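PDB 1XQA: Glyoxalase/Bleomycin resistance protein from Bacillus cereus ATCC 14579, which is of unknown function but binds a magnesium ion and belongs to the vicinal oxygen chelate superfamily of glyoxalases, bleomycin resistance proteins and dioxygenases. Local coordinates for residues G34-A38 against T49-G53; A96-Y100 against I109-C113; A16-L21 against A103-I109. All blocks are in the same frame, centred on the assembly; numbering follows the deposited sequence.

Interaction 1. Residues G34-A38 against T49-G53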
ATOM      1  N   GLY A  34      -4.900   5.624  18.369  1.00 32.19           N
ATOM      2  CA  GLY A  34      -6.068   4.768  18.178  1.00 32.50           C
ATOM      3  C   GLY A  34      -6.553   4.802  16.744  1.00 32.44           C
ATOM      4  O   GLY A  34      -5.757   4.670  15.805  1.00 33.03           O
ATOM      5  N   ASN A  35      -7.857   4.986  16.571  1.00 32.41           N
ATOM      6  CA  ASN A  35      -8.460   5.084  15.239  1.00 33.17           C
ATOM      7  C   ASN A  35      -8.775   6.545  14.887  1.00 32.05           C
ATOM      8  O   ASN A  35      -9.381   6.840  13.856  1.00 32.45           O
ATOM      9  CB  ASN A  35      -9.733   4.227  15.161  1.00 33.95           C
ATOM     10  CG  ASN A  35     -10.885   4.812  15.967  1.00 37.08           C
ATOM     11  OD1 ASN A  35     -11.933   5.163  15.411  1.00 42.12           O
ATOM     12  ND2 ASN A  35     -10.698   4.924  17.281  1.00 40.20           N
ATOM     13  N   ALA A  36      -8.371   7.455  15.766  1.00 30.02           N
ATOM     14  CA  ALA A  36      -8.748   8.852  15.628  1.00 28.83           C
ATOM     15  C   ALA A  36      -7.791   9.656  14.757  1.00 27.71           C
ATOM     16  O   ALA A  36      -8.156  10.722  14.251  1.00 27.29           O
ATOM     17  CB  ALA A  36      -8.873   9.493  17.002  1.00 29.11           C
ATOM     18  N   PHE A  37      -6.576   9.148  14.573  1.00 25.97           N
ATOM     19  CA  PHE A  37      -5.502   9.981  14.046  1.00 25.34           C
ATOM     20  C   PHE A  37      -4.378   9.129  13.455  1.00 24.07           C
ATOM     21  O   PHE A  37      -3.993   8.120  14.048  1.00 23.55           O
ATOM     22  CB  PHE A  37      -4.994  10.837  15.200  1.00 26.08           C
ATOM     23  CG  PHE A  37      -3.961  11.831  14.828  1.00 26.81           C
ATOM     24  CD1 PHE A  37      -4.314  13.010  14.161  1.00 28.00           C
ATOM     25  CD2 PHE A  37      -2.635  11.627  15.183  1.00 27.51           C
ATOM     26  CE1 PHE A  37      -3.349  13.966  13.840  1.00 28.93           C
ATOM     27  CE2 PHE A  37      -1.661  12.575  14.858  1.00 28.72           C
ATOM     28  CZ  PHE A  37      -2.018  13.747  14.190  1.00 28.53           C
ATOM     29  N   ALA A  38      -3.866   9.532  12.290  1.00 22.23           N
ATOM     30  CA  ALA A  38      -2.730   8.854  11.646  1.00 21.93           C
ATOM     31  C   ALA A  38      -1.850   9.896  10.998  1.00 21.39           C
ATOM     32  O   ALA A  38      -2.357  10.830  10.391  1.00 22.78           O
ATOM     33  CB  ALA A  38      -3.198   7.833  10.582  1.00 20.94           C
ATOM     34  N   THR A  49      -1.639  14.613   7.983  1.00 20.89           N
ATOM     35  CA  THR A  49      -2.276  13.941   9.091  1.00 20.84           C
ATOM     36  C   THR A  49      -3.763  13.740   8.810  1.00 21.34           C
ATOM     37  O   THR A  49      -4.443  14.615   8.270  1.00 21.75           O
ATOM     38  CB  THR A  49      -2.053  14.686  10.424  1.00 19.84           C
ATOM     39  OG1 THR A  49      -2.381  16.069  10.248  1.00 22.44           O
ATOM     40  CG2 THR A  49      -0.613  14.620  10.828  1.00 19.38           C
ATOM     41  N   LEU A  50      -4.253  12.554   9.138  1.00 21.80           N
ATOM     42  CA  LEU A  50      -5.649  12.222   8.932  1.00 22.10           C
ATOM     43  C   LEU A  50      -6.285  12.232  10.291  1.00 22.43           C
ATOM     44  O   LEU A  50      -5.775  11.598  11.204  1.00 22.82           O
ATOM     45  CB  LEU A  50      -5.769  10.833   8.303  1.00 21.65           C
ATOM     46  CG  LEU A  50      -5.054  10.532   6.981  1.00 21.70           C
ATOM     47  CD1 LEU A  50      -5.034   9.020   6.764  1.00 20.58           C
ATOM     48  CD2 LEU A  50      -5.732  11.243   5.798  1.00 21.66           C
HETATM   49  N   MSE A  51      -7.396  12.949  10.443  1.00 22.94           N
HETATM   50  CA  MSE A  51      -8.010  13.117  11.742  1.00 25.56           C
HETATM   51  C   MSE A  51      -9.500  12.817  11.636  1.00 24.59           C
HETATM   52  O   MSE A  51     -10.194  13.402  10.808  1.00 23.77           O
HETATM   53  CB  MSE A  51      -7.768  14.536  12.267  1.00 24.64           C
HETATM   54  CG  MSE A  51      -8.400  14.809  13.602  1.00 26.57           C
HETATM   55 SE   MSE A  51      -7.815  16.507  14.385  1.00 34.37          SE
HETATM   56  CE  MSE A  51      -5.917  16.234  14.402  1.00 33.33           C
ATOM     57  N   LYS A  52      -9.982  11.895  12.461  1.00 24.68           N
ATOM     58  CA  LYS A  52     -11.405  11.567  12.465  1.00 25.53           C
ATOM     59  C   LYS A  52     -12.207  12.806  12.819  1.00 25.86           C
ATOM     60  O   LYS A  52     -11.863  13.550  13.750  1.00 25.44           O
ATOM     61  CB  LYS A  52     -11.736  10.466  13.483  1.00 25.78           C
ATOM     62  CG  LYS A  52     -13.046   9.741  13.194  1.00 27.89           C
ATOM     63  CD  LYS A  52     -13.485   8.921  14.403  1.00 31.31           C
ATOM     64  CE  LYS A  52     -14.641   8.000  14.062  1.00 33.68           C
ATOM     65  NZ  LYS A  52     -15.267   7.412  15.301  1.00 35.77           N
ATOM     66  N   GLY A  53     -13.278  13.017  12.068  1.00 26.33           N
ATOM     67  CA  GLY A  53     -14.222  14.081  12.375  1.00 27.75           C
ATOM     68  C   GLY A  53     -15.645  13.606  12.203  1.00 28.61           C
ATOM     69  O   GLY A  53     -15.898  12.543  11.623  1.00 28.46           O
TER

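Interaction 2. Residues A96-Y100 against I109-C113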
ATOM      1  N   ALA A  96      -3.216  19.832 -17.593  1.00 28.79           N
ATOM      2  CA  ALA A  96      -2.455  18.626 -17.348  1.00 28.33           C
ATOM      3  C   ALA A  96      -3.310  17.411 -17.721  1.00 28.30           C
ATOM      4  O   ALA A  96      -4.524  17.528 -17.920  1.00 28.92           O
ATOM      5  CB  ALA A  96      -2.047  18.562 -15.885  1.00 28.73           C
ATOM      6  N   TYR A  97      -2.676  16.251 -17.824  1.00 27.15           N
ATOM      7  CA  TYR A  97      -3.392  15.010 -18.061  1.00 26.31           C
ATOM      8  C   TYR A  97      -3.838  14.527 -16.673  1.00 25.70           C
ATOM      9  O   TYR A  97      -3.002  14.153 -15.854  1.00 24.79           O
ATOM     10  CB  TYR A  97      -2.451  14.031 -18.758  1.00 26.86           C
ATOM     11  CG  TYR A  97      -3.024  12.705 -19.184  1.00 26.76           C
ATOM     12  CD1 TYR A  97      -3.998  12.626 -20.174  1.00 27.81           C
ATOM     13  CD2 TYR A  97      -2.555  11.515 -18.626  1.00 26.70           C
ATOM     14  CE1 TYR A  97      -4.503  11.404 -20.589  1.00 27.78           C
ATOM     15  CE2 TYR A  97      -3.046  10.287 -19.035  1.00 27.11           C
ATOM     16  CZ  TYR A  97      -4.025  10.239 -20.017  1.00 27.80           C
ATOM     17  OH  TYR A  97      -4.527   9.035 -20.435  1.00 26.87           O
ATOM     18  N   THR A  98      -5.154  14.568 -16.431  1.00 24.50           N
ATOM     19  CA  THR A  98      -5.729  14.561 -15.072  1.00 24.37           C
ATOM     20  C   THR A  98      -6.972  13.682 -14.924  1.00 23.19           C
ATOM     21  O   THR A  98      -7.823  13.632 -15.811  1.00 21.92           O
ATOM     22  CB  THR A  98      -6.192  15.992 -14.673  1.00 24.39           C
ATOM     23  OG1 THR A  98      -5.193  16.949 -15.041  1.00 27.61           O
ATOM     24  CG2 THR A  98      -6.463  16.097 -13.178  1.00 24.98           C
ATOM     25  N   PHE A  99      -7.101  13.019 -13.777  1.00 22.12           N
ATOM     26  CA  PHE A  99      -8.399  12.504 -13.376  1.00 21.33           C
ATOM     27  C   PHE A  99      -8.582  12.703 -11.885  1.00 21.23           C
ATOM     28  O   PHE A  99      -7.627  13.024 -11.166  1.00 21.52           O
ATOM     29  CB  PHE A  99      -8.580  11.036 -13.757  1.00 21.08           C
ATOM     30  CG  PHE A  99      -7.764  10.071 -12.926  1.00 19.59           C
ATOM     31  CD1 PHE A  99      -8.300   9.496 -11.778  1.00 20.87           C
ATOM     32  CD2 PHE A  99      -6.477   9.717 -13.319  1.00 21.14           C
ATOM     33  CE1 PHE A  99      -7.568   8.599 -11.020  1.00 20.43           C
ATOM     34  CE2 PHE A  99      -5.729   8.809 -12.566  1.00 20.91           C
ATOM     35  CZ  PHE A  99      -6.273   8.253 -11.424  1.00 21.12           C
ATOM     36  N   TYR A 100      -9.814  12.515 -11.439  1.00 20.97           N
ATOM     37  CA  TYR A 100     -10.135  12.652 -10.036  1.00 20.90           C
ATOM     38  C   TYR A 100     -10.732  11.347  -9.508  1.00 20.97           C
ATOM     39  O   TYR A 100     -11.326  10.569 -10.266  1.00 21.32           O
ATOM     40  CB  TYR A 100     -11.104  13.808  -9.808  1.00 21.15           C
ATOM     41  CG  TYR A 100     -10.583  15.121 -10.332  1.00 21.31           C
ATOM     42  CD1 TYR A 100      -9.854  15.971  -9.517  1.00 21.14           C
ATOM     43  CD2 TYR A 100     -10.766  15.478 -11.672  1.00 21.57           C
ATOM     44  CE1 TYR A 100      -9.352  17.171 -10.001  1.00 21.66           C
ATOM     45  CE2 TYR A 100     -10.260  16.670 -12.176  1.00 22.73           C
ATOM     46  CZ  TYR A 100      -9.553  17.509 -11.334  1.00 23.26           C
ATOM     47  OH  TYR A 100      -9.058  18.703 -11.821  1.00 24.52           O
ATOM     48  N   ILE A 109      -9.283  13.268  -4.558  1.00 19.33           N
ATOM     49  CA  ILE A 109      -7.889  13.290  -4.909  1.00 19.34           C
ATOM     50  C   ILE A 109      -7.762  13.529  -6.414  1.00 19.18           C
ATOM     51  O   ILE A 109      -8.536  13.002  -7.215  1.00 19.85           O
ATOM     52  CB  ILE A 109      -7.205  11.943  -4.535  1.00 19.36           C
ATOM     53  CG1 ILE A 109      -6.959  11.885  -3.020  1.00 19.03           C
ATOM     54  CG2 ILE A 109      -5.896  11.755  -5.314  1.00 19.76           C
ATOM     55  CD1 ILE A 109      -6.470  10.523  -2.508  1.00 18.86           C
ATOM     56  N   GLU A 110      -6.799  14.352  -6.781  1.00 19.79           N
ATOM     57  CA  GLU A 110      -6.455  14.561  -8.182  1.00 20.16           C
ATOM     58  C   GLU A 110      -5.162  13.819  -8.534  1.00 20.90           C
ATOM     59  O   GLU A 110      -4.189  13.841  -7.774  1.00 20.71           O
ATOM     60  CB  GLU A 110      -6.264  16.065  -8.393  1.00 20.74           C
ATOM     61  CG  GLU A 110      -5.757  16.467  -9.745  1.00 22.59           C
ATOM     62  CD  GLU A 110      -5.197  17.880  -9.731  1.00 28.15           C
ATOM     63  OE1 GLU A 110      -4.819  18.355  -8.641  1.00 30.52           O
ATOM     64  OE2 GLU A 110      -5.120  18.503 -10.803  1.00 27.82           O
ATOM     65  N   VAL A 111      -5.133  13.198  -9.715  1.00 20.44           N
ATOM     66  CA  VAL A 111      -3.951  12.489 -10.168  1.00 20.82           C
ATOM     67  C   VAL A 111      -3.641  13.061 -11.538  1.00 21.39           C
ATOM     68  O   VAL A 111      -4.516  13.103 -12.383  1.00 21.10           O
ATOM     69  CB  VAL A 111      -4.194  10.953 -10.254  1.00 20.64           C
ATOM     70  CG1 VAL A 111      -2.923  10.217 -10.722  1.00 21.45           C
ATOM     71  CG2 VAL A 111      -4.712  10.397  -8.903  1.00 20.51           C
HETATM   72  N   MSE A 112      -2.418  13.543 -11.738  1.00 22.79           N
HETATM   73  CA  MSE A 112      -2.096  14.253 -12.977  1.00 24.65           C
HETATM   74  C   MSE A 112      -0.634  14.194 -13.371  1.00 25.01           C
HETATM   75  O   MSE A 112       0.230  13.871 -12.555  1.00 24.40           O
HETATM   76  CB  MSE A 112      -2.543  15.725 -12.877  1.00 25.65           C
HETATM   77  CG  MSE A 112      -1.680  16.591 -11.977  1.00 26.45           C
HETATM   78 SE   MSE A 112      -1.818  16.187 -10.076  1.00 35.26          SE
HETATM   79  CE  MSE A 112      -1.128  17.896  -9.401  1.00 29.06           C
ATOM     80  N   CYS A 113      -0.387  14.494 -14.641  1.00 27.03           N
ATOM     81  CA  CYS A 113       0.953  14.747 -15.158  1.00 28.01           C
ATOM     82  C   CYS A 113       0.905  15.947 -16.104  1.00 28.33           C
ATOM     83  O   CYS A 113       0.025  16.038 -16.963  1.00 28.62           O
ATOM     84  CB  CYS A 113       1.486  13.517 -15.889  1.00 27.67           C
ATOM     85  SG  CYS A 113       3.128  13.767 -16.572  1.00 30.28           S
ATOM     86  OXT CYS A 113       1.733  16.862 -16.041  1.00 28.65           O
TER
HETATM   87  O   HOH W   1      -4.524  18.872 -13.148  1.00 42.20           O
HETATM   88  O   HOH W   2      -7.428  20.232 -10.721  1.00 35.93           O

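Interaction 3. Residues A16-L21 against A103-I109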
ATOM      1  N   ALA A  16      -9.665   3.728   6.846  1.00 19.70           N
ATOM      2  CA  ALA A  16      -9.965   3.564   5.418  1.00 19.42           C
ATOM      3  C   ALA A  16      -9.152   4.519   4.537  1.00 19.79           C
ATOM      4  O   ALA A  16      -8.659   4.107   3.470  1.00 19.00           O
ATOM      5  CB  ALA A  16     -11.442   3.758   5.157  1.00 20.23           C
ATOM      6  N   ALA A  17      -9.044   5.777   4.970  1.00 19.91           N
ATOM      7  CA  ALA A  17      -8.248   6.774   4.249  1.00 19.90           C
ATOM      8  C   ALA A  17      -6.786   6.354   4.229  1.00 19.93           C
ATOM      9  O   ALA A  17      -6.158   6.399   3.181  1.00 19.18           O
ATOM     10  CB  ALA A  17      -8.399   8.163   4.845  1.00 20.09           C
ATOM     11  N   ARG A  18      -6.265   5.907   5.376  1.00 20.41           N
ATOM     12  CA  ARG A  18      -4.862   5.450   5.447  1.00 20.49           C
ATOM     13  C   ARG A  18      -4.548   4.324   4.470  1.00 21.32           C
ATOM     14  O   ARG A  18      -3.556   4.366   3.735  1.00 20.89           O
ATOM     15  CB  ARG A  18      -4.537   4.998   6.864  1.00 20.54           C
ATOM     16  CG  ARG A  18      -3.160   4.368   7.024  1.00 18.64           C
ATOM     17  CD  ARG A  18      -2.945   3.927   8.438  1.00 20.25           C
ATOM     18  NE  ARG A  18      -1.760   3.085   8.550  1.00 20.64           N
ATOM     19  CZ  ARG A  18      -1.380   2.471   9.668  1.00 22.05           C
ATOM     20  NH1 ARG A  18      -2.085   2.614  10.798  1.00 22.03           N
ATOM     21  NH2 ARG A  18      -0.279   1.735   9.667  1.00 21.15           N
ATOM     22  N   GLU A  19      -5.386   3.294   4.467  1.00 22.12           N
ATOM     23  CA  GLU A  19      -5.073   2.115   3.687  1.00 24.11           C
ATOM     24  C   GLU A  19      -5.134   2.423   2.177  1.00 22.86           C
ATOM     25  O   GLU A  19      -4.335   1.905   1.405  1.00 22.71           O
ATOM     26  CB  GLU A  19      -5.937   0.923   4.132  1.00 24.01           C
ATOM     27  CG  GLU A  19      -7.236   0.758   3.411  1.00 28.78           C
ATOM     28  CD  GLU A  19      -8.153  -0.281   4.060  1.00 28.90           C
ATOM     29  OE1 GLU A  19      -9.386  -0.185   3.827  1.00 33.70           O
ATOM     30  OE2 GLU A  19      -7.650  -1.161   4.803  1.00 32.90           O
ATOM     31  N   PHE A  20      -6.058   3.298   1.784  1.00 22.18           N
ATOM     32  CA  PHE A  20      -6.171   3.765   0.398  1.00 21.30           C
ATOM     33  C   PHE A  20      -4.910   4.539  -0.017  1.00 21.35           C
ATOM     34  O   PHE A  20      -4.340   4.298  -1.089  1.00 21.94           O
ATOM     35  CB  PHE A  20      -7.401   4.669   0.253  1.00 21.63           C
ATOM     36  CG  PHE A  20      -7.666   5.119  -1.155  1.00 19.41           C
ATOM     37  CD1 PHE A  20      -8.263   4.248  -2.070  1.00 20.58           C
ATOM     38  CD2 PHE A  20      -7.341   6.428  -1.567  1.00 20.58           C
ATOM     39  CE1 PHE A  20      -8.539   4.665  -3.374  1.00 18.78           C
ATOM     40  CE2 PHE A  20      -7.615   6.853  -2.880  1.00 22.04           C
ATOM     41  CZ  PHE A  20      -8.215   5.957  -3.783  1.00 19.96           C
ATOM     42  N   LEU A  21      -4.455   5.443   0.858  1.00 21.00           N
ATOM     43  CA  LEU A  21      -3.265   6.256   0.564  1.00 21.26           C
ATOM     44  C   LEU A  21      -1.997   5.408   0.499  1.00 21.66           C
ATOM     45  O   LEU A  21      -1.108   5.658  -0.333  1.00 22.11           O
ATOM     46  CB  LEU A  21      -3.130   7.402   1.576  1.00 20.50           C
ATOM     47  CG  LEU A  21      -4.178   8.501   1.441  1.00 21.57           C
ATOM     48  CD1 LEU A  21      -4.201   9.345   2.731  1.00 20.83           C
ATOM     49  CD2 LEU A  21      -3.963   9.368   0.176  1.00 21.98           C
ATOM     50  N   ALA A 103     -12.104   9.641  -2.591  1.00 21.67           N
ATOM     51  CA  ALA A 103     -11.297   8.752  -1.753  1.00 20.95           C
ATOM     52  C   ALA A 103     -12.038   8.318  -0.498  1.00 20.52           C
ATOM     53  O   ALA A 103     -12.885   9.073   0.019  1.00 20.30           O
ATOM     54  CB  ALA A 103      -9.999   9.435  -1.366  1.00 19.82           C
ATOM     55  N   PRO A 104     -11.725   7.101   0.001  1.00 20.69           N
ATOM     56  CA  PRO A 104     -12.185   6.685   1.323  1.00 20.62           C
ATOM     57  C   PRO A 104     -11.882   7.762   2.363  1.00 21.43           C
ATOM     58  O   PRO A 104     -10.791   8.360   2.350  1.00 21.94           O
ATOM     59  CB  PRO A 104     -11.366   5.421   1.593  1.00 20.77           C
ATOM     60  CG  PRO A 104     -11.196   4.808   0.223  1.00 19.81           C
ATOM     61  CD  PRO A 104     -10.950   6.031  -0.662  1.00 20.62           C
ATOM     62  N   GLY A 105     -12.849   8.015   3.235  1.00 21.41           N
ATOM     63  CA  GLY A 105     -12.735   9.090   4.218  1.00 22.01           C
ATOM     64  C   GLY A 105     -13.400  10.392   3.800  1.00 22.38           C
ATOM     65  O   GLY A 105     -13.562  11.295   4.623  1.00 23.33           O
ATOM     66  N   GLY A 106     -13.790  10.509   2.531  1.00 21.99           N
ATOM     67  CA  GLY A 106     -14.665  11.611   2.111  1.00 22.84           C
ATOM     68  C   GLY A 106     -14.029  12.880   1.565  1.00 23.27           C
ATOM     69  O   GLY A 106     -14.515  13.987   1.840  1.00 24.54           O
ATOM     70  N   PHE A 107     -12.960  12.724   0.787  1.00 23.01           N
ATOM     71  CA  PHE A 107     -12.330  13.838   0.075  1.00 22.63           C
ATOM     72  C   PHE A 107     -11.905  13.383  -1.316  1.00 22.45           C
ATOM     73  O   PHE A 107     -11.768  12.180  -1.570  1.00 22.83           O
ATOM     74  CB  PHE A 107     -11.120  14.375   0.855  1.00 22.62           C
ATOM     75  CG  PHE A 107     -10.009  13.388   0.986  1.00 23.42           C
ATOM     76  CD1 PHE A 107      -8.901  13.451   0.144  1.00 23.09           C
ATOM     77  CD2 PHE A 107     -10.074  12.366   1.936  1.00 23.70           C
ATOM     78  CE1 PHE A 107      -7.874  12.521   0.254  1.00 24.81           C
ATOM     79  CE2 PHE A 107      -9.060  11.436   2.049  1.00 24.50           C
ATOM     80  CZ  PHE A 107      -7.946  11.513   1.198  1.00 22.19           C
ATOM     81  N   THR A 108     -11.691  14.344  -2.208  1.00 20.82           N
ATOM     82  CA  THR A 108     -11.353  14.068  -3.601  1.00 20.83           C
ATOM     83  C   THR A 108      -9.854  14.197  -3.786  1.00 19.53           C
ATOM     84  O   THR A 108      -9.235  15.130  -3.250  1.00 19.37           O
ATOM     85  CB  THR A 108     -12.079  15.060  -4.517  1.00 21.30           C
ATOM     86  OG1 THR A 108     -13.489  14.890  -4.319  1.00 23.07           O
ATOM     87  CG2 THR A 108     -11.723  14.841  -6.000  1.00 20.84           C
ATOM     88  N   ILE A 109      -9.283  13.268  -4.558  1.00 19.33           N
ATOM     89  CA  ILE A 109      -7.889  13.290  -4.909  1.00 19.34           C
ATOM     90  C   ILE A 109      -7.762  13.529  -6.414  1.00 19.18           C
ATOM     91  O   ILE A 109      -8.536  13.002  -7.215  1.00 19.85           O
ATOM     92  CB  ILE A 109      -7.205  11.943  -4.535  1.00 19.36           C
ATOM     93  CG1 ILE A 109      -6.959  11.885  -3.020  1.00 19.03           C
ATOM     94  CG2 ILE A 109      -5.896  11.755  -5.314  1.00 19.76           C
ATOM     95  CD1 ILE A 109      -6.470  10.523  -2.508  1.00 18.86           C
TER
HETATM   96  O   HOH W   3      -7.853   8.324   1.207  1.00 49.06           O

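Interaction 1. Residues G34-A38 against T49-G53
The antiparallel hairpin of strands 37-41 and 47-52 joins F37 to M51 and A38 to L50 across its open end. A38 and L50 form a hydrogen-bonded pair: A38 N donates to L50 O at 3.0 Å, and L50 N returns a straight bond to A38 O. Next to them F37 and M51 make a non-hydrogen-bonded pair, supported by a CA-H...O contact from F37 CA to L50 O. K52 N then reaches A36 O at 2.8 Å, with the N-H pointing almost directly at the oxygen (174°) although the nitrogen lies 31° out of the carbonyl plane.

On one face the ring of F37 leans across its neighbours. With CG anti to the backbone N (chi1 -175°), the CE1 and CZ end of the ring reaches the other strand: CE1 lies 3.5 Å from CE of the selenomethionine M51, and CZ lies 3.7 Å from T49 CG2. The bend at the end of the M51 chain brings that methyl to the ring. T49 turns its CG2 methyl to F37, while OG1 hydrogen-bonds N8 ND2 on strand 6-11. The other face carries A38 and L50, where a small alanine and a branched leucine suit packing beneath helix 14-25. A36 and F37 together face R33 on strand 28-33, forming a classic beta bulge at the edge of this mixed four-stranded sheet.

Interaction 2. Residues A96-Y100 against I109-C113
F99 and V111 form a hydrogen-bonded antiparallel pair, flanked by the non-hydrogen-bonded pairs T98-M112 and Y100-E110, in strands whose axes run 4.7 Å apart at 157°. This is the C-terminal beta hairpin of a mixed four-stranded sheet, and two further backbone hydrogen bonds, Y97 N to C113 O and C113 N to Y97 O, carry it to the last residue.

On the face covered by helices 71-83 and 14-25, V111 sets its CB over the F99 ring in a CH-pi contact, 3.9 Å from the centroid; a compact branched residue beside a flat one suits this buried side. F99 turns its CG between the backbone N and carbonyl carbon (chi1 72°), which lays the ring alongside V111.

The opposite face holds the metal site, where E110 and H63 bind magnesium. The extended E110 chain runs between T98 and Y100: its CG touches T98 CG2 at 3.5 Å, its CB meets Y100 CE1 at 3.7 Å, and its carboxylate lies nearly parallel to the Y100 ring, 9° apart. Water 1 hydrogen-bonds T98 OG1 at 2.8 Å; its approach to E110 OE2 is doubtfully short. Water 2, also doubtfully near Y100 OH, donates weakly to E110 OE2 at 2.9 Å.

Interaction 3. Residues A16-L21 against A103-I109
P104 presses its ring against F20, the main bump of the 103-109 turn meeting helix 14-25. Residues 103-107 form the turn of the 97-103/107-112 hairpin, closed by A103 N to F107 O and G106 N to A103 O, and the helix packs on this turn and the adjoining strand. The proline CD sits over one face of the phenyl ring, 3.5 Å from its centroid and 17° off the normal, a close CH-pi contact in which the two side chains cross at about a right angle. Having CG anti to the backbone N (chi1 -176°) carries the F20 ring out from the helix to meet it. P104 also fits into the groove between F20 and the preceding helical turn: its CB lies 3.5 Å from A16 O and 3.9 Å from A16 CB. A rigid, compact ring suits this shallow hollow, and the small A16 lets it come close to the helix backbone.

Alanine is equally apt at the next position. A17 CB approaches P104 O at 3.5 Å and lies at the edge of the F107 ring, 4.4 Å from CE2. G105 has a positive phi (96°), which suits glycine, and its CA passes close to A17 CB. Water 3 sits beside them, donating to both A17 O and P104 O where no direct hydrogen bond joins helix and turn.

Farther along, A103 CB and I109 CD1 add to the packing of F20, the isoleucine methyl at the ring's edge. That same I109 CD1 touches L21 CD2 at 3.9 Å, so one slender methyl fills the notch between phenylalanine and leucine.

Helix 14-25 thereby lies between two sheets: A17 and L21 rest on L50 of strand 47-52, and L21 meets I109 and F66 of the other sheet, while F20 also packs on the loop residue F86.

How the interactions relate
Interaction 1 lies in the sheet of strands 6-11, 28-33, 37-41 and 47-52, interaction 2 in that of 64-67, 92-93, 97-103 and 107-112; their centres are 26 Å apart. Both sheets have strand order 1-4-3-2, consistent with the paired beta-alpha-beta-beta-beta modules of the glyoxalase fold. Interaction 3 links them: its centre is 12 Å from that of interaction 1, where L50 packs on the helix, and 16 Å from that of interaction 2. Along the chain, interaction 1 falls between the segments of interaction 3; interaction 2 crosses it, 96-100 lying between its segments and 109-113 beginning at the I109 that closes it. Helix 14-25 thus bridges the sheets, while the magnesium site sits on that of interaction 2.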